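Local coordinates for replicase polyprotein 1a (PDB 3LD1) that is of unknown molecular function as the nsp2 region but belongs to the replicase polyprotein of avian infectious bronchitis virus, at residues S143-K157 with I198-I212. The protein carries 3 engineered substitutions. Sequence-based numbering, arbitrary orientation.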
ATOM      1  N   SER A 143      17.029  -9.720  -1.780  1.00 35.27           N
ATOM      2  CA  SER A 143      15.751  -9.066  -1.504  1.00 35.84           C
ATOM      3  C   SER A 143      15.005  -8.758  -2.830  1.00 37.03           C
ATOM      4  O   SER A 143      13.802  -9.076  -2.971  1.00 36.27           O
ATOM      5  CB  SER A 143      15.941  -7.825  -0.654  1.00 34.32           C
ATOM      6  OG  SER A 143      16.983  -7.017  -1.200  1.00 37.31           O
ATOM      7  N   ALA A 144      15.729  -8.274  -3.861  1.00 38.08           N
ATOM      8  CA  ALA A 144      15.000  -7.882  -5.115  1.00 37.65           C
ATOM      9  C   ALA A 144      14.338  -9.064  -5.768  1.00 37.01           C
ATOM     10  O   ALA A 144      13.210  -8.954  -6.252  1.00 37.41           O
ATOM     11  CB  ALA A 144      15.870  -7.202  -6.067  1.00 37.38           C
ATOM     12  N   MET A 145      15.014 -10.208  -5.731  1.00 36.52           N
ATOM     13  CA  MET A 145      14.470 -11.452  -6.308  1.00 35.80           C
ATOM     14  C   MET A 145      13.293 -11.877  -5.481  1.00 35.87           C
ATOM     15  O   MET A 145      12.222 -12.076  -6.012  1.00 35.77           O
ATOM     16  CB  MET A 145      15.571 -12.570  -6.322  1.00 37.46           C
ATOM     17  CG  MET A 145      15.121 -14.021  -6.815  1.00 34.97           C
ATOM     18  SD  MET A 145      14.208 -14.832  -5.502  1.00 38.34           S
ATOM     19  CE  MET A 145      15.428 -15.036  -4.245  1.00 38.67           C
ATOM     20  N   ALA A 146      13.475 -12.002  -4.158  1.00 36.53           N
ATOM     21  CA  ALA A 146      12.351 -12.454  -3.249  1.00 36.32           C
ATOM     22  C   ALA A 146      11.113 -11.575  -3.258  1.00 36.10           C
ATOM     23  O   ALA A 146       9.977 -12.094  -3.144  1.00 36.26           O
ATOM     24  CB  ALA A 146      12.862 -12.642  -1.737  1.00 34.49           C
ATOM     25  N   MET A 147      11.324 -10.259  -3.301  1.00 36.20           N
ATOM     26  CA  MET A 147      10.211  -9.337  -3.348  1.00 39.99           C
ATOM     27  C   MET A 147       9.333  -9.539  -4.569  1.00 39.98           C
ATOM     28  O   MET A 147       8.165  -9.150  -4.561  1.00 40.77           O
ATOM     29  CB  MET A 147      10.656  -7.880  -3.267  1.00 39.43           C
ATOM     30  CG  MET A 147      11.154  -7.433  -1.895  1.00 41.21           C
ATOM     31  SD  MET A 147      11.552  -5.658  -1.876  1.00 45.96           S
ATOM     32  CE  MET A 147      13.272  -5.576  -2.218  1.00 47.35           C
ATOM     33  N   ARG A 148       9.879 -10.165  -5.610  1.00 40.22           N
ATOM     34  CA  ARG A 148       9.091 -10.343  -6.785  1.00 41.72           C
ATOM     35  C   ARG A 148       7.769 -10.979  -6.418  1.00 41.59           C
ATOM     36  O   ARG A 148       6.832 -10.788  -7.129  1.00 42.35           O
ATOM     37  CB  ARG A 148       9.865 -11.104  -7.908  1.00 40.65           C
ATOM     38  CG  ARG A 148      11.026 -10.246  -8.431  1.00 41.14           C
ATOM     39  CD  ARG A 148      11.943 -10.995  -9.378  1.00 44.21           C
ATOM     40  NE  ARG A 148      11.731 -10.505 -10.725  1.00 54.95           N
ATOM     41  CZ  ARG A 148      12.385  -9.482 -11.226  1.00 56.29           C
ATOM     42  NH1 ARG A 148      13.340  -8.898 -10.506  1.00 62.08           N
ATOM     43  NH2 ARG A 148      12.112  -9.085 -12.439  1.00 54.26           N
ATOM     44  N   ARG A 149       7.690 -11.697  -5.293  1.00 42.22           N
ATOM     45  CA  ARG A 149       6.504 -12.530  -4.993  1.00 43.36           C
ATOM     46  C   ARG A 149       5.387 -11.684  -4.497  1.00 43.47           C
ATOM     47  O   ARG A 149       4.225 -12.118  -4.510  1.00 44.56           O
ATOM     48  CB  ARG A 149       6.744 -13.547  -3.877  1.00 42.25           C
ATOM     49  CG  ARG A 149       7.826 -14.560  -4.062  1.00 43.43           C
ATOM     50  CD  ARG A 149       7.803 -15.539  -2.810  1.00 44.92           C
ATOM     51  NE  ARG A 149       7.766 -16.908  -3.314  1.00 51.58           N
ATOM     52  CZ  ARG A 149       6.820 -17.818  -3.082  1.00 55.20           C
ATOM     53  NH1 ARG A 149       5.803 -17.604  -2.250  1.00 55.42           N
ATOM     54  NH2 ARG A 149       6.939 -19.002  -3.656  1.00 58.66           N
ATOM     55  N   LEU A 150       5.766 -10.528  -3.956  1.00 43.85           N
ATOM     56  CA  LEU A 150       4.836  -9.605  -3.313  1.00 44.98           C
ATOM     57  C   LEU A 150       3.928  -8.832  -4.290  1.00 47.06           C
ATOM     58  O   LEU A 150       2.841  -8.397  -3.899  1.00 46.16           O
ATOM     59  CB  LEU A 150       5.571  -8.623  -2.441  1.00 42.69           C
ATOM     60  CG  LEU A 150       6.354  -9.235  -1.296  1.00 42.07           C
ATOM     61  CD1 LEU A 150       7.175  -8.215  -0.555  1.00 35.49           C
ATOM     62  CD2 LEU A 150       5.487  -9.990  -0.367  1.00 41.87           C
ATOM     63  N   VAL A 151       4.363  -8.735  -5.558  1.00 49.73           N
ATOM     64  CA  VAL A 151       3.613  -8.063  -6.607  1.00 51.35           C
ATOM     65  C   VAL A 151       2.295  -8.800  -6.759  1.00 52.00           C
ATOM     66  O   VAL A 151       1.233  -8.252  -6.519  1.00 53.15           O
ATOM     67  CB  VAL A 151       4.421  -8.071  -7.879  1.00 52.04           C
ATOM     68  CG1 VAL A 151       3.642  -7.393  -8.987  1.00 52.06           C
ATOM     69  CG2 VAL A 151       5.798  -7.352  -7.646  1.00 51.11           C
ATOM     70  N   GLY A 152       2.381 -10.079  -7.053  1.00 52.90           N
ATOM     71  CA  GLY A 152       1.234 -10.971  -7.034  1.00 53.62           C
ATOM     72  C   GLY A 152       0.343 -10.779  -5.817  1.00 54.60           C
ATOM     73  O   GLY A 152      -0.868 -10.654  -5.984  1.00 54.86           O
ATOM     74  N   GLU A 153       0.884 -10.764  -4.596  1.00 54.80           N
ATOM     75  CA  GLU A 153      -0.024 -10.651  -3.419  1.00 56.35           C
ATOM     76  C   GLU A 153      -0.720  -9.287  -3.455  1.00 56.16           C
ATOM     77  O   GLU A 153      -1.954  -9.219  -3.337  1.00 55.53           O
ATOM     78  CB  GLU A 153       0.644 -10.913  -2.035  1.00 56.22           C
ATOM     79  CG  GLU A 153       1.015 -12.412  -1.758  1.00 56.14           C
ATOM     80  CD  GLU A 153       2.383 -12.570  -1.008  1.00 59.43           C
ATOM     81  OE1 GLU A 153       2.536 -12.056   0.138  1.00 61.43           O
ATOM     82  OE2 GLU A 153       3.318 -13.227  -1.556  1.00 62.41           O
ATOM     83  N   VAL A 154       0.065  -8.226  -3.704  1.00 55.31           N
ATOM     84  CA  VAL A 154      -0.445  -6.868  -3.648  1.00 53.81           C
ATOM     85  C   VAL A 154      -1.443  -6.628  -4.783  1.00 55.42           C
ATOM     86  O   VAL A 154      -2.555  -6.109  -4.543  1.00 54.89           O
ATOM     87  CB  VAL A 154       0.685  -5.857  -3.657  1.00 52.96           C
ATOM     88  CG1 VAL A 154       0.171  -4.457  -3.845  1.00 48.33           C
ATOM     89  CG2 VAL A 154       1.453  -5.990  -2.397  1.00 51.86           C
ATOM     90  N   THR A 155      -1.065  -7.008  -6.013  1.00 56.21           N
ATOM     91  CA  THR A 155      -1.988  -6.902  -7.139  1.00 56.10           C
ATOM     92  C   THR A 155      -3.352  -7.455  -6.730  1.00 56.81           C
ATOM     93  O   THR A 155      -4.337  -6.725  -6.712  1.00 56.01           O
ATOM     94  CB  THR A 155      -1.473  -7.642  -8.303  1.00 55.98           C
ATOM     95  OG1 THR A 155      -0.226  -7.048  -8.646  1.00 55.92           O
ATOM     96  CG2 THR A 155      -2.467  -7.558  -9.513  1.00 54.72           C
ATOM     97  N   ALA A 156      -3.373  -8.731  -6.358  1.00 57.60           N
ATOM     98  CA  ALA A 156      -4.563  -9.365  -5.791  1.00 59.13           C
ATOM     99  C   ALA A 156      -5.332  -8.536  -4.743  1.00 59.52           C
ATOM    100  O   ALA A 156      -6.472  -8.225  -4.956  1.00 60.58           O
ATOM    101  CB  ALA A 156      -4.248 -10.756  -5.261  1.00 58.69           C
ATOM    102  N   LYS A 157      -4.753  -8.209  -3.611  1.00 60.10           N
ATOM    103  CA  LYS A 157      -5.463  -7.394  -2.640  1.00 61.43           C
ATOM    104  C   LYS A 157      -6.117  -6.134  -3.264  1.00 62.53           C
ATOM    105  O   LYS A 157      -7.091  -5.607  -2.714  1.00 62.46           O
ATOM    106  CB  LYS A 157      -4.533  -6.968  -1.505  1.00 61.17           C
ATOM    107  CG  LYS A 157      -3.849  -8.110  -0.704  1.00 62.96           C
ATOM    108  CD  LYS A 157      -2.936  -7.563   0.457  1.00 63.03           C
ATOM    109  CE  LYS A 157      -2.334  -8.679   1.291  1.00 63.77           C
ATOM    110  NZ  LYS A 157      -1.714  -8.069   2.464  1.00 66.80           N
ATOM    111  N   ILE A 198      15.477  -0.108  -4.055  1.00 40.23           N
ATOM    112  CA  ILE A 198      15.109  -1.337  -3.365  1.00 38.13           C
ATOM    113  C   ILE A 198      14.696  -0.989  -1.953  1.00 38.45           C
ATOM    114  O   ILE A 198      13.691  -1.527  -1.470  1.00 38.55           O
ATOM    115  CB  ILE A 198      16.234  -2.365  -3.399  1.00 37.46           C
ATOM    116  CG1 ILE A 198      16.352  -2.947  -4.824  1.00 36.56           C
ATOM    117  CG2 ILE A 198      15.982  -3.444  -2.353  1.00 34.86           C
ATOM    118  CD1 ILE A 198      15.110  -3.674  -5.345  1.00 33.27           C
ATOM    119  N   ALA A 199      15.420  -0.051  -1.325  1.00 36.43           N
ATOM    120  CA  ALA A 199      15.067   0.384  -0.004  1.00 36.93           C
ATOM    121  C   ALA A 199      13.675   1.127  -0.014  1.00 38.42           C
ATOM    122  O   ALA A 199      12.908   1.108   0.959  1.00 38.19           O
ATOM    123  CB  ALA A 199      16.179   1.296   0.528  1.00 37.24           C
ATOM    124  N   ALA A 200      13.330   1.772  -1.123  1.00 38.06           N
ATOM    125  CA  ALA A 200      12.051   2.461  -1.124  1.00 38.92           C
ATOM    126  C   ALA A 200      10.927   1.408  -1.226  1.00 39.59           C
ATOM    127  O   ALA A 200       9.846   1.514  -0.637  1.00 39.25           O
ATOM    128  CB  ALA A 200      12.029   3.397  -2.293  1.00 39.45           C
ATOM    129  N   LEU A 201      11.243   0.351  -1.928  1.00 38.79           N
ATOM    130  CA  LEU A 201      10.283  -0.649  -2.190  1.00 40.38           C
ATOM    131  C   LEU A 201      10.024  -1.528  -0.997  1.00 41.12           C
ATOM    132  O   LEU A 201       8.909  -1.985  -0.773  1.00 41.45           O
ATOM    133  CB  LEU A 201      10.810  -1.486  -3.327  1.00 40.28           C
ATOM    134  CG  LEU A 201       9.846  -2.370  -4.013  1.00 40.88           C
ATOM    135  CD1 LEU A 201       8.737  -1.449  -4.536  1.00 40.94           C
ATOM    136  CD2 LEU A 201      10.665  -2.933  -5.095  1.00 37.71           C
ATOM    137  N   LYS A 202      11.046  -1.791  -0.210  1.00 42.89           N
ATOM    138  CA  LYS A 202      10.759  -2.445   1.085  1.00 43.89           C
ATOM    139  C   LYS A 202       9.804  -1.559   1.896  1.00 43.64           C
ATOM    140  O   LYS A 202       8.773  -2.020   2.388  1.00 45.08           O
ATOM    141  CB  LYS A 202      12.047  -2.674   1.906  1.00 45.39           C
ATOM    142  CG  LYS A 202      13.139  -3.604   1.292  1.00 43.80           C
ATOM    143  CD  LYS A 202      14.450  -3.483   2.136  1.00 42.35           C
ATOM    144  CE  LYS A 202      15.434  -4.605   1.742  1.00 43.82           C
ATOM    145  NZ  LYS A 202      16.835  -4.190   2.093  1.00 41.36           N
ATOM    146  N   MET A 203      10.131  -0.277   2.017  1.00 43.71           N
ATOM    147  CA  MET A 203       9.315   0.633   2.797  1.00 43.65           C
ATOM    148  C   MET A 203       7.876   0.558   2.284  1.00 44.21           C
ATOM    149  O   MET A 203       6.935   0.402   3.054  1.00 44.82           O
ATOM    150  CB  MET A 203       9.883   2.035   2.776  1.00 43.30           C
ATOM    151  CG  MET A 203       9.047   2.983   3.662  1.00 47.99           C
ATOM    152  SD  MET A 203       7.474   3.460   2.826  1.00 51.19           S
ATOM    153  CE  MET A 203       7.802   5.180   2.453  1.00 48.50           C
ATOM    154  N   ALA A 204       7.720   0.582   0.971  1.00 43.66           N
ATOM    155  CA  ALA A 204       6.406   0.568   0.385  1.00 43.14           C
ATOM    156  C   ALA A 204       5.714  -0.756   0.592  1.00 43.74           C
ATOM    157  O   ALA A 204       4.480  -0.776   0.814  1.00 44.55           O
ATOM    158  CB  ALA A 204       6.480   0.920  -1.099  1.00 42.84           C
ATOM    159  N   PHE A 205       6.453  -1.877   0.547  1.00 42.92           N
ATOM    160  CA  PHE A 205       5.752  -3.189   0.773  1.00 42.31           C
ATOM    161  C   PHE A 205       5.328  -3.337   2.273  1.00 42.45           C
ATOM    162  O   PHE A 205       4.365  -4.007   2.564  1.00 42.46           O
ATOM    163  CB  PHE A 205       6.568  -4.424   0.310  1.00 42.57           C
ATOM    164  CG  PHE A 205       6.545  -4.691  -1.223  1.00 40.68           C
ATOM    165  CD1 PHE A 205       5.348  -4.762  -1.922  1.00 37.84           C
ATOM    166  CD2 PHE A 205       7.717  -4.903  -1.899  1.00 39.12           C
ATOM    167  CE1 PHE A 205       5.322  -4.955  -3.255  1.00 39.34           C
ATOM    168  CE2 PHE A 205       7.725  -5.143  -3.246  1.00 43.26           C
ATOM    169  CZ  PHE A 205       6.505  -5.167  -3.951  1.00 43.09           C
ATOM    170  N   ALA A 206       6.065  -2.696   3.178  1.00 41.99           N
ATOM    171  CA  ALA A 206       5.704  -2.595   4.569  1.00 43.71           C
ATOM    172  C   ALA A 206       4.432  -1.776   4.637  1.00 44.87           C
ATOM    173  O   ALA A 206       3.497  -2.129   5.351  1.00 44.11           O
ATOM    174  CB  ALA A 206       6.841  -1.887   5.396  1.00 42.28           C
ATOM    175  N   LYS A 207       4.359  -0.699   3.846  1.00 47.06           N
ATOM    176  CA  LYS A 207       3.261   0.227   4.094  1.00 48.80           C
ATOM    177  C   LYS A 207       1.986  -0.451   3.771  1.00 49.59           C
ATOM    178  O   LYS A 207       0.950  -0.127   4.333  1.00 50.68           O
ATOM    179  CB  LYS A 207       3.380   1.578   3.401  1.00 48.52           C
ATOM    180  CG  LYS A 207       2.316   2.592   3.887  1.00 48.47           C
ATOM    181  CD  LYS A 207       2.515   4.035   3.384  1.00 49.33           C
ATOM    182  CE  LYS A 207       1.329   4.979   3.733  1.00 47.89           C
ATOM    183  NZ  LYS A 207       1.419   6.246   2.904  1.00 51.09           N
ATOM    184  N   CYS A 208       2.060  -1.457   2.927  1.00 50.87           N
ATOM    185  CA  CYS A 208       0.847  -2.041   2.575  1.00 52.52           C
ATOM    186  C   CYS A 208       0.776  -3.511   2.829  1.00 54.32           C
ATOM    187  O   CYS A 208      -0.143  -4.186   2.361  1.00 53.11           O
ATOM    188  CB  CYS A 208       0.478  -1.626   1.187  1.00 52.50           C
ATOM    189  SG  CYS A 208       1.477  -2.253  -0.060  1.00 57.57           S
ATOM    190  N   ALA A 209       1.720  -4.002   3.633  1.00 56.26           N
ATOM    191  CA  ALA A 209       1.650  -5.375   4.070  1.00 58.78           C
ATOM    192  C   ALA A 209       0.252  -5.661   4.616  1.00 61.12           C
ATOM    193  O   ALA A 209      -0.346  -6.705   4.268  1.00 61.71           O
ATOM    194  CB  ALA A 209       2.666  -5.625   5.162  1.00 58.75           C
ATOM    195  N   LYS A 210      -0.257  -4.725   5.446  1.00 62.23           N
ATOM    196  CA  LYS A 210      -1.346  -5.006   6.396  1.00 63.71           C
ATOM    197  C   LYS A 210      -2.729  -5.021   5.710  1.00 64.16           C
ATOM    198  O   LYS A 210      -3.467  -5.977   5.826  1.00 64.88           O
ATOM    199  CB  LYS A 210      -1.336  -3.973   7.550  1.00 65.16           C
ATOM    200  CG  LYS A 210      -1.370  -4.569   8.969  1.00 65.81           C
ATOM    201  CD  LYS A 210       0.038  -4.587   9.599  1.00 68.64           C
ATOM    202  CE  LYS A 210       0.075  -5.347  10.967  1.00 70.40           C
ATOM    203  NZ  LYS A 210       1.435  -5.976  11.333  1.00 68.10           N
ATOM    204  N   SER A 211      -3.090  -3.957   4.989  1.00 63.85           N
ATOM    205  CA  SER A 211      -4.406  -3.886   4.311  1.00 61.87           C
ATOM    206  C   SER A 211      -4.216  -3.035   3.098  1.00 60.21           C
ATOM    207  O   SER A 211      -3.234  -2.276   3.004  1.00 60.50           O
ATOM    208  CB  SER A 211      -5.363  -3.158   5.222  1.00 61.98           C
ATOM    209  OG  SER A 211      -4.634  -2.037   5.735  1.00 61.87           O
ATOM    210  N   ILE A 212      -5.152  -3.126   2.169  1.00 58.27           N
ATOM    211  CA  ILE A 212      -5.212  -2.164   1.059  1.00 56.08           C
ATOM    212  C   ILE A 212      -6.585  -1.511   1.135  1.00 54.96           C
ATOM    213  O   ILE A 212      -7.587  -2.231   1.094  1.00 54.66           O
ATOM    214  CB  ILE A 212      -4.873  -2.863  -0.329  1.00 56.07           C
ATOM    215  CG1 ILE A 212      -3.422  -2.604  -0.746  1.00 54.38           C
ATOM    216  CG2 ILE A 212      -5.800  -2.453  -1.483  1.00 53.96           C
ATOM    217  CD1 ILE A 212      -2.412  -3.357   0.026  1.00 55.26           C
TER
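Reciprocal knobs-into-holes packing joins helix 140-162 to helix 194-207; over residues 143-157 and 198-207 the axes come within 11.0 Å and run in the same general direction, 33° apart. The first knob is F205, which enters the hole formed by M147, L150, V151 and V154. Its CG is turned anti to the carbonyl carbon (chi1 -79°), and this sends the ring across to the partner helix. There L150 lies over one face in a CH-pi contact, its CB 3.8 Å from the centroid of the F205 ring, while L150 CD1 covers the same face nearer its root, 3.6 Å from F205 CD2. The ring edge meets sulfur instead: M147 SD sits close to the ring plane, 5.1 Å from the F205 centroid, a Met-aromatic contact made edge-on. V154 CG2 approaches obliquely at 4.1 Å from F205 CE1.

M147 is the answering knob, seated among I198, L201, K202 and F205. Its chain stays extended to the sulfur and then bends at chi3 (-94°), carrying CE to 3.5 Å from I198 CG2. One turn earlier, A144 CB rests 3.7 Å from I198 CD1, and S143 lies against the aliphatic part of K202, whose ammonium is hydrogen-bonded to the carbonyl of A137.

Past the end of helix 194-207 the chain continues alongside its partner, and I212 CG2 lies 3.6 Å from K157 O. The extended K157 side chain brings its ammonium near the carbonyl of A209, at an angle poor for a hydrogen bond.

The interface is thus largely apolar and buried within the helical part of the chain. Helix 174-185 adds F181 and L185 beside V151, with L185 also touching L201, while Y30 of helix 30-46 packs on F205 and K202.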